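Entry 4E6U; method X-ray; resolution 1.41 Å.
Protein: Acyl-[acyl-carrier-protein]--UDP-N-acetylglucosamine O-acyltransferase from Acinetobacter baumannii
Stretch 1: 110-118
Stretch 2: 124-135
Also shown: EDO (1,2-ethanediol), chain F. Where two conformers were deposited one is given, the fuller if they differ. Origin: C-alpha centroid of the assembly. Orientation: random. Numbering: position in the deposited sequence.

Stretch 1 (110-118) LTKIGSHNL
Stretch 2 (124-135) HIAHDCIVGDHN

Two successive rungs of a parallel beta structure lie side by side, residue n of the first stretch beside n+18 of the second from Lys112–Ile130 through His116–His134, with CA atoms 4.5 to 4.8 Å apart. The contact buries 708 Å², summed over both sides.

Stretch 2 opens as a strand. His124 (chi1 t) stays out of reach, while Ile125, with both chi angles m, points toward the neighbouring rung and sets its CG2 4.0 Å from Thr111 CG2. A type II turn then runs from Ala126 to Cys129, with phi/psi of -43/137 at His127 and 72/7 at Asp128; its closing bond, Cys129 N to Ala126 O, is weak at 3.3 Å. His127 (chi1 p, chi2 91°) points away, its ND1 donating to Asp128 OD2 at 2.8 Å and its NE2 lying 2.7 Å from O1 of an ethanediol in a hydrogen bond.

The turn is fastened by Thr111, rotamer m, whose OG1 accepts from Asp128 N at 2.9 Å. Here the CA atoms of Thr111 and Asp128 come within 4.2 Å, one place off the later register, and Asp128 CA lies 3.5 Å from Leu110 O in a nearly straight CA-H...O contact. Asp128 is rotamer m; its OD1 takes a 2.7 Å bond from a water that accepts from Leu110 N at 3.1 Å.

From Cys129 (chi1 m) the parallel ladder begins. Cys129 O accepts from Lys112 N at 2.9 Å, and Val131 N donates to Lys112 O at 2.8 Å, so Lys112 bonds on both sides of Ile130. Both chains are extended, phi/psi -136/128 at Lys112 and -127/119 at Ile130. Ile130 (m, t) shares an exposed face with Lys112, whose t, t, t, p chain leads away. Val131 (t) and Ile113 (chi1 off-well at 108°) occupy the other, buried face, their CB atoms 4.2 Å apart.

At Gly132 the strand gives way to a loop, phi/psi -83/-135, matched by -83/-130 at Gly114. Gly114 N makes two weak bonds, to Val131 O at 2.9 Å and Gly132 O at 3.2 Å. A CB on Gly114 would clash, falling 2.2 Å from Asp133 OD1 and 2.5 Å from Gly132 O. Gly132 O also accepts from Asn117 ND2 at 2.9 Å.

Asp133 (m, chi2 -22°) turns its end inward, so OD1 accepts from Ser115 N at 2.8 Å. His134 N returns a bond to Ser115 O at 3.0 Å. His134 and His116 share left-handed backbones, 63/30 and 64/29, and m rotamers with chi2 near -78°. Their planes are 4° apart, but the rings are slid until they barely overlap; His116 CB sits over the His134 face, 3.7 Å from its centroid.

Asn135 and Asn117, both m, finish the repeat. Asn117 OD1 accepts from Asn135 N at 2.9 Å and, weakly, from Asn135 ND2 at 3.0 Å. Leu118 N donates to Asn135 O at 2.9 Å, resuming the backbone pairing.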

ATOM      1  N   LEU A 110      18.929 -16.580   3.662  1.00 15.16           N
ATOM      2  CA  LEU A 110      17.828 -16.888   4.582  1.00 15.10           C
ATOM      3  C   LEU A 110      17.074 -15.648   5.025  1.00 14.95           C
ATOM      4  O   LEU A 110      17.643 -14.691   5.547  1.00 17.03           O
ATOM      5  CB  LEU A 110      18.358 -17.637   5.816  1.00 15.98           C
ATOM      6  CG  LEU A 110      17.338 -17.984   6.904  1.00 17.71           C
ATOM      7  CD1 LEU A 110      16.345 -19.007   6.399  1.00 18.87           C
ATOM      8  CD2 LEU A 110      18.066 -18.502   8.157  1.00 19.17           C
ATOM      9  N   THR A 111      15.772 -15.663   4.792  1.00 12.58           N
ATOM     10  CA  THR A 111      14.866 -14.745   5.448  1.00 12.62           C
ATOM     11  C   THR A 111      14.243 -15.503   6.590  1.00 12.11           C
ATOM     12  O   THR A 111      13.854 -16.664   6.400  1.00 12.25           O
ATOM     13  CB  THR A 111      13.772 -14.329   4.471  1.00 11.83           C
ATOM     14  OG1 THR A 111      14.380 -13.786   3.292  1.00 12.28           O
ATOM     15  CG2 THR A 111      12.827 -13.313   5.097  1.00 11.43           C
ATOM     16  N   LYS A 112      14.164 -14.888   7.772  1.00 12.22           N
ATOM     17  CA  LYS A 112      13.706 -15.594   8.970  1.00 13.87           C
ATOM     18  C   LYS A 112      12.732 -14.759   9.755  1.00 14.43           C
ATOM     19  O   LYS A 112      13.003 -13.586  10.028  1.00 14.82           O
ATOM     20  CB  LYS A 112      14.895 -16.008   9.850  1.00 15.30           C
ATOM     21  CG  LYS A 112      14.503 -16.796  11.080  0.60 17.23           C
ATOM     22  CD  LYS A 112      15.724 -17.449  11.708  0.60 19.56           C
ATOM     23  CE  LYS A 112      15.334 -18.316  12.899  0.60 20.98           C
ATOM     24  NZ  LYS A 112      14.595 -19.561  12.497  0.60 23.38           N
ATOM     25  N   ILE A 113      11.580 -15.334  10.078  1.00 13.27           N
ATOM     26  CA  ILE A 113      10.615 -14.721  10.981  1.00 14.19           C
ATOM     27  C   ILE A 113      10.416 -15.678  12.157  1.00 13.13           C
ATOM     28  O   ILE A 113      10.369 -16.904  11.952  1.00 13.79           O
ATOM     29  CB  ILE A 113       9.259 -14.324  10.248  1.00 15.91           C
ATOM     30  CG1 ILE A 113       8.072 -15.204  10.609  0.60 17.17           C
ATOM     31  CG2 ILE A 113       9.471 -14.046   8.742  0.60 17.43           C
ATOM     32  CD1 ILE A 113       6.718 -14.586  10.218  0.60 19.31           C
ATOM     33  N   GLY A 114      10.277 -15.122  13.353  1.00 12.96           N
ATOM     34  CA  GLY A 114      10.107 -15.924  14.549  1.00 12.19           C
ATOM     35  C   GLY A 114       8.685 -16.364  14.789  1.00 12.89           C
ATOM     36  O   GLY A 114       8.031 -16.903  13.874  1.00 13.46           O
ATOM     37  N   SER A 115       8.211 -16.142  16.009  1.00 13.60           N
ATOM     38  CA  SER A 115       6.940 -16.681  16.480  1.00 12.93           C
ATOM     39  C   SER A 115       6.027 -15.621  17.073  1.00 12.60           C
ATOM     40  O   SER A 115       6.502 -14.577  17.541  1.00 13.03           O
ATOM     41  CB  SER A 115       7.192 -17.773  17.537  1.00 14.58           C
ATOM     42  OG  SER A 115       7.948 -18.833  16.981  1.00 15.44           O
ATOM     43  N   HIS A 116       4.720 -15.881  17.057  1.00 12.92           N
ATOM     44  CA  HIS A 116       3.732 -15.014  17.683  1.00 13.34           C
ATOM     45  C   HIS A 116       3.660 -13.622  17.056  1.00 13.13           C
ATOM     46  O   HIS A 116       3.304 -12.654  17.724  1.00 14.15           O
ATOM     47  CB  HIS A 116       3.960 -14.920  19.208  1.00 14.40           C
ATOM     48  CG  HIS A 116       3.835 -16.236  19.905  1.00 18.30           C
ATOM     49  ND1 HIS A 116       2.614 -16.797  20.212  1.00 22.61           N
ATOM     50  CD2 HIS A 116       4.774 -17.104  20.345  1.00 22.18           C
ATOM     51  CE1 HIS A 116       2.808 -17.959  20.813  1.00 22.66           C
ATOM     52  NE2 HIS A 116       4.108 -18.171  20.899  1.00 22.71           N
ATOM     53  N   ASN A 117       3.979 -13.547  15.766  1.00 12.48           N
ATOM     54  CA  ASN A 117       3.878 -12.283  15.036  1.00 12.34           C
ATOM     55  C   ASN A 117       2.517 -12.139  14.386  1.00 12.45           C
ATOM     56  O   ASN A 117       1.904 -13.138  14.010  1.00 13.16           O
ATOM     57  CB  ASN A 117       4.974 -12.234  13.989  1.00 11.90           C
ATOM     58  CG  ASN A 117       6.356 -12.248  14.609  1.00 11.62           C
ATOM     59  OD1 ASN A 117       6.740 -11.282  15.281  1.00 12.71           O
ATOM     60  ND2 ASN A 117       7.122 -13.292  14.375  1.00 12.50           N
ATOM     61  N   LEU A 118       2.086 -10.898  14.227  1.00 11.33           N
ATOM     62  CA  LEU A 118       0.895 -10.570  13.436  1.00 11.93           C
ATOM     63  C   LEU A 118       1.345  -9.712  12.273  1.00 11.27           C
ATOM     64  O   LEU A 118       1.859  -8.595  12.475  1.00 11.56           O
ATOM     65  CB  LEU A 118      -0.127  -9.831  14.288  1.00 12.16           C
ATOM     66  CG  LEU A 118      -1.296  -9.181  13.538  1.00 12.35           C
ATOM     67  CD1 LEU A 118      -2.082 -10.197  12.678  1.00 15.10           C
ATOM     68  CD2 LEU A 118      -2.253  -8.455  14.486  1.00 14.70           C
ATOM     69  N   HIS A 124       4.880  -6.686   3.659  1.00 10.63           N
ATOM     70  CA  HIS A 124       5.970  -7.206   2.860  1.00 10.66           C
ATOM     71  C   HIS A 124       7.198  -7.395   3.703  1.00 11.08           C
ATOM     72  O   HIS A 124       7.659  -6.443   4.346  1.00 11.41           O
ATOM     73  CB  HIS A 124       6.315  -6.260   1.719  1.00 11.40           C
ATOM     74  CG  HIS A 124       7.515  -6.698   0.931  1.00 11.65           C
ATOM     75  ND1 HIS A 124       7.457  -7.736   0.032  1.00 11.06           N
ATOM     76  CD2 HIS A 124       8.796  -6.245   0.903  1.00 13.06           C
ATOM     77  CE1 HIS A 124       8.647  -7.905  -0.522  1.00 11.52           C
ATOM     78  NE2 HIS A 124       9.479  -7.008  -0.014  1.00 13.00           N
ATOM     79  N   ILE A 125       7.720  -8.609   3.701  1.00 10.27           N
ATOM     80  CA  ILE A 125       9.016  -8.905   4.318  1.00 11.41           C
ATOM     81  C   ILE A 125       9.989  -9.284   3.213  1.00 10.45           C
ATOM     82  O   ILE A 125       9.874 -10.344   2.596  1.00 11.40           O
ATOM     83  CB  ILE A 125       8.923 -10.048   5.362  1.00 11.20           C
ATOM     84  CG1 ILE A 125       7.857  -9.762   6.427  1.00 12.60           C
ATOM     85  CG2 ILE A 125      10.307 -10.351   5.978  1.00 13.19           C
ATOM     86  CD1 ILE A 125       8.084  -8.535   7.273  1.00 13.12           C
ATOM     87  N   ALA A 126      10.949  -8.404   2.941  1.00 11.36           N
ATOM     88  CA  ALA A 126      11.909  -8.598   1.875  1.00 11.46           C
ATOM     89  C   ALA A 126      12.964  -9.644   2.189  1.00 11.60           C
ATOM     90  O   ALA A 126      13.139 -10.063   3.327  1.00 12.13           O
ATOM     91  CB  ALA A 126      12.609  -7.270   1.574  1.00 12.49           C
ATOM     92  N   HIS A 127      13.675 -10.037   1.136  1.00 12.22           N
ATOM     93  CA  HIS A 127      14.836 -10.908   1.281  1.00 12.69           C
ATOM     94  C   HIS A 127      15.742 -10.538   2.444  1.00 13.27           C
ATOM     95  O   HIS A 127      16.052  -9.362   2.667  1.00 13.20           O
ATOM     96  CB  HIS A 127      15.649 -10.911  -0.018  1.00 12.72           C
ATOM     97  CG  HIS A 127      16.165  -9.565  -0.429  1.00 11.91           C
ATOM     98  ND1 HIS A 127      17.407  -9.097  -0.041  1.00 13.89           N
ATOM     99  CD2 HIS A 127      15.623  -8.605  -1.212  1.00 13.23           C
ATOM    100  CE1 HIS A 127      17.594  -7.892  -0.560  1.00 13.09           C
ATOM    101  NE2 HIS A 127      16.525  -7.565  -1.268  1.00 14.51           N
ATOM    102  N   ASP A 128      16.172 -11.571   3.168  1.00 11.93           N
ATOM    103  CA  ASP A 128      17.238 -11.472   4.179  1.00 13.62           C
ATOM    104  C   ASP A 128      16.837 -10.756   5.450  1.00 14.07           C
ATOM    105  O   ASP A 128      17.668 -10.531   6.334  1.00 15.47           O
ATOM    106  CB  ASP A 128      18.514 -10.840   3.595  1.00 13.67           C
ATOM    107  CG  ASP A 128      18.982 -11.541   2.344  1.00 12.89           C
ATOM    108  OD1 ASP A 128      19.226 -12.764   2.423  1.00 14.30           O
ATOM    109  OD2 ASP A 128      19.052 -10.900   1.265  1.00 14.48           O
ATOM    110  N   CYS A 129      15.564 -10.419   5.587  1.00 12.66           N
ATOM    111  CA  CYS A 129      15.127  -9.881   6.860  1.00 12.72           C
ATOM    112  C   CYS A 129      15.225 -10.933   7.946  1.00 13.31           C
ATOM    113  O   CYS A 129      15.119 -12.149   7.675  1.00 13.84           O
ATOM    114  CB  CYS A 129      13.683  -9.380   6.789  1.00 13.50           C
ATOM    115  SG  CYS A 129      13.505  -7.861   5.859  1.00 14.21           S
ATOM    116  N   ILE A 130      15.427 -10.465   9.170  1.00 14.07           N
ATOM    117  CA  ILE A 130      15.354 -11.313  10.349  1.00 14.62           C
ATOM    118  C   ILE A 130      14.394 -10.627  11.289  1.00 14.76           C
ATOM    119  O   ILE A 130      14.608  -9.483  11.668  1.00 15.95           O
ATOM    120  CB  ILE A 130      16.735 -11.529  11.034  1.00 15.09           C
ATOM    121  CG1 ILE A 130      17.722 -12.163  10.056  1.00 16.82           C
ATOM    122  CG2 ILE A 130      16.563 -12.379  12.314  1.00 17.63           C
ATOM    123  CD1 ILE A 130      19.146 -12.312  10.629  1.00 20.79           C
ATOM    124  N   VAL A 131      13.304 -11.300  11.619  1.00 13.88           N
ATOM    125  CA  VAL A 131      12.268 -10.752  12.461  1.00 13.40           C
ATOM    126  C   VAL A 131      12.118 -11.674  13.644  1.00 13.07           C
ATOM    127  O   VAL A 131      12.064 -12.886  13.458  1.00 13.30           O
ATOM    128  CB  VAL A 131      10.905 -10.715  11.697  1.00 13.64           C
ATOM    129  CG1 VAL A 131       9.733 -10.336  12.602  1.00 13.85           C
ATOM    130  CG2 VAL A 131      10.973  -9.792  10.464  1.00 14.72           C
ATOM    131  N   GLY A 132      12.037 -11.103  14.839  1.00 13.60           N
ATOM    132  CA  GLY A 132      11.923 -11.878  16.074  1.00 13.49           C
ATOM    133  C   GLY A 132      10.502 -12.311  16.385  1.00 13.73           C
ATOM    134  O   GLY A 132       9.771 -12.785  15.494  1.00 13.93           O
ATOM    135  N   ASP A 133      10.100 -12.149  17.644  1.00 13.61           N
ATOM    136  CA  ASP A 133       8.840 -12.681  18.150  1.00 13.54           C
ATOM    137  C   ASP A 133       7.925 -11.576  18.630  1.00 13.38           C
ATOM    138  O   ASP A 133       8.395 -10.504  19.039  1.00 13.80           O
ATOM    139  CB  ASP A 133       9.103 -13.577  19.369  1.00 14.86           C
ATOM    140  CG  ASP A 133       9.986 -14.754  19.059  1.00 16.83           C
ATOM    141  OD1 ASP A 133      10.109 -15.193  17.897  1.00 15.59           O
ATOM    142  OD2 ASP A 133      10.591 -15.284  20.033  1.00 21.56           O
ATOM    143  N   HIS A 134       6.613 -11.830  18.633  1.00 13.48           N
ATOM    144  CA  HIS A 134       5.621 -10.942  19.257  1.00 12.94           C
ATOM    145  C   HIS A 134       5.541  -9.553  18.636  1.00 13.61           C
ATOM    146  O   HIS A 134       5.187  -8.574  19.309  1.00 14.61           O
ATOM    147  CB  HIS A 134       5.824 -10.830  20.796  1.00 14.16           C
ATOM    148  CG  HIS A 134       5.712 -12.138  21.517  1.00 17.33           C
ATOM    149  ND1 HIS A 134       4.500 -12.736  21.794  1.00 19.86           N
ATOM    150  CD2 HIS A 134       6.662 -12.956  22.030  1.00 21.32           C
ATOM    151  CE1 HIS A 134       4.713 -13.875  22.433  1.00 19.83           C
ATOM    152  NE2 HIS A 134       6.014 -14.029  22.589  1.00 22.23           N
ATOM    153  N   ASN A 135       5.838  -9.469  17.346  1.00 12.92           N
ATOM    154  CA  ASN A 135       5.762  -8.200  16.643  1.00 12.46           C
ATOM    155  C   ASN A 135       4.421  -8.009  15.956  1.00 12.74           C
ATOM    156  O   ASN A 135       3.734  -8.990  15.659  1.00 13.56           O
ATOM    157  CB  ASN A 135       6.868  -8.122  15.613  1.00 12.98           C
ATOM    158  CG  ASN A 135       8.239  -8.265  16.237  1.00 13.39           C
ATOM    159  OD1 ASN A 135       8.648  -7.411  17.038  1.00 13.72           O
ATOM    160  ND2 ASN A 135       8.955  -9.320  15.887  1.00 13.59           N
TER
HETATM  161  C1  EDO F 305      14.852  -5.594  -3.563  1.00 22.50           C
HETATM  162  O1  EDO F 305      16.149  -5.470  -2.959  1.00 23.20           O
HETATM  163  C2  EDO F 305      13.892  -4.547  -3.001  1.00 23.24           C
HETATM  164  O2  EDO F 305      13.686  -4.790  -1.600  1.00 24.78           O
HETATM  165  O   HOH W   1      20.336 -13.982   4.499  1.00 16.66           O
HETATM  166  O   HOH W   2      19.707 -13.166   7.061  1.00 25.93           O
HETATM  167  O   HOH W   3      10.645 -18.428  17.194  0.50 30.89           O
HETATM  168  O   HOH W   4       1.984 -10.094  17.787  1.00 25.00           O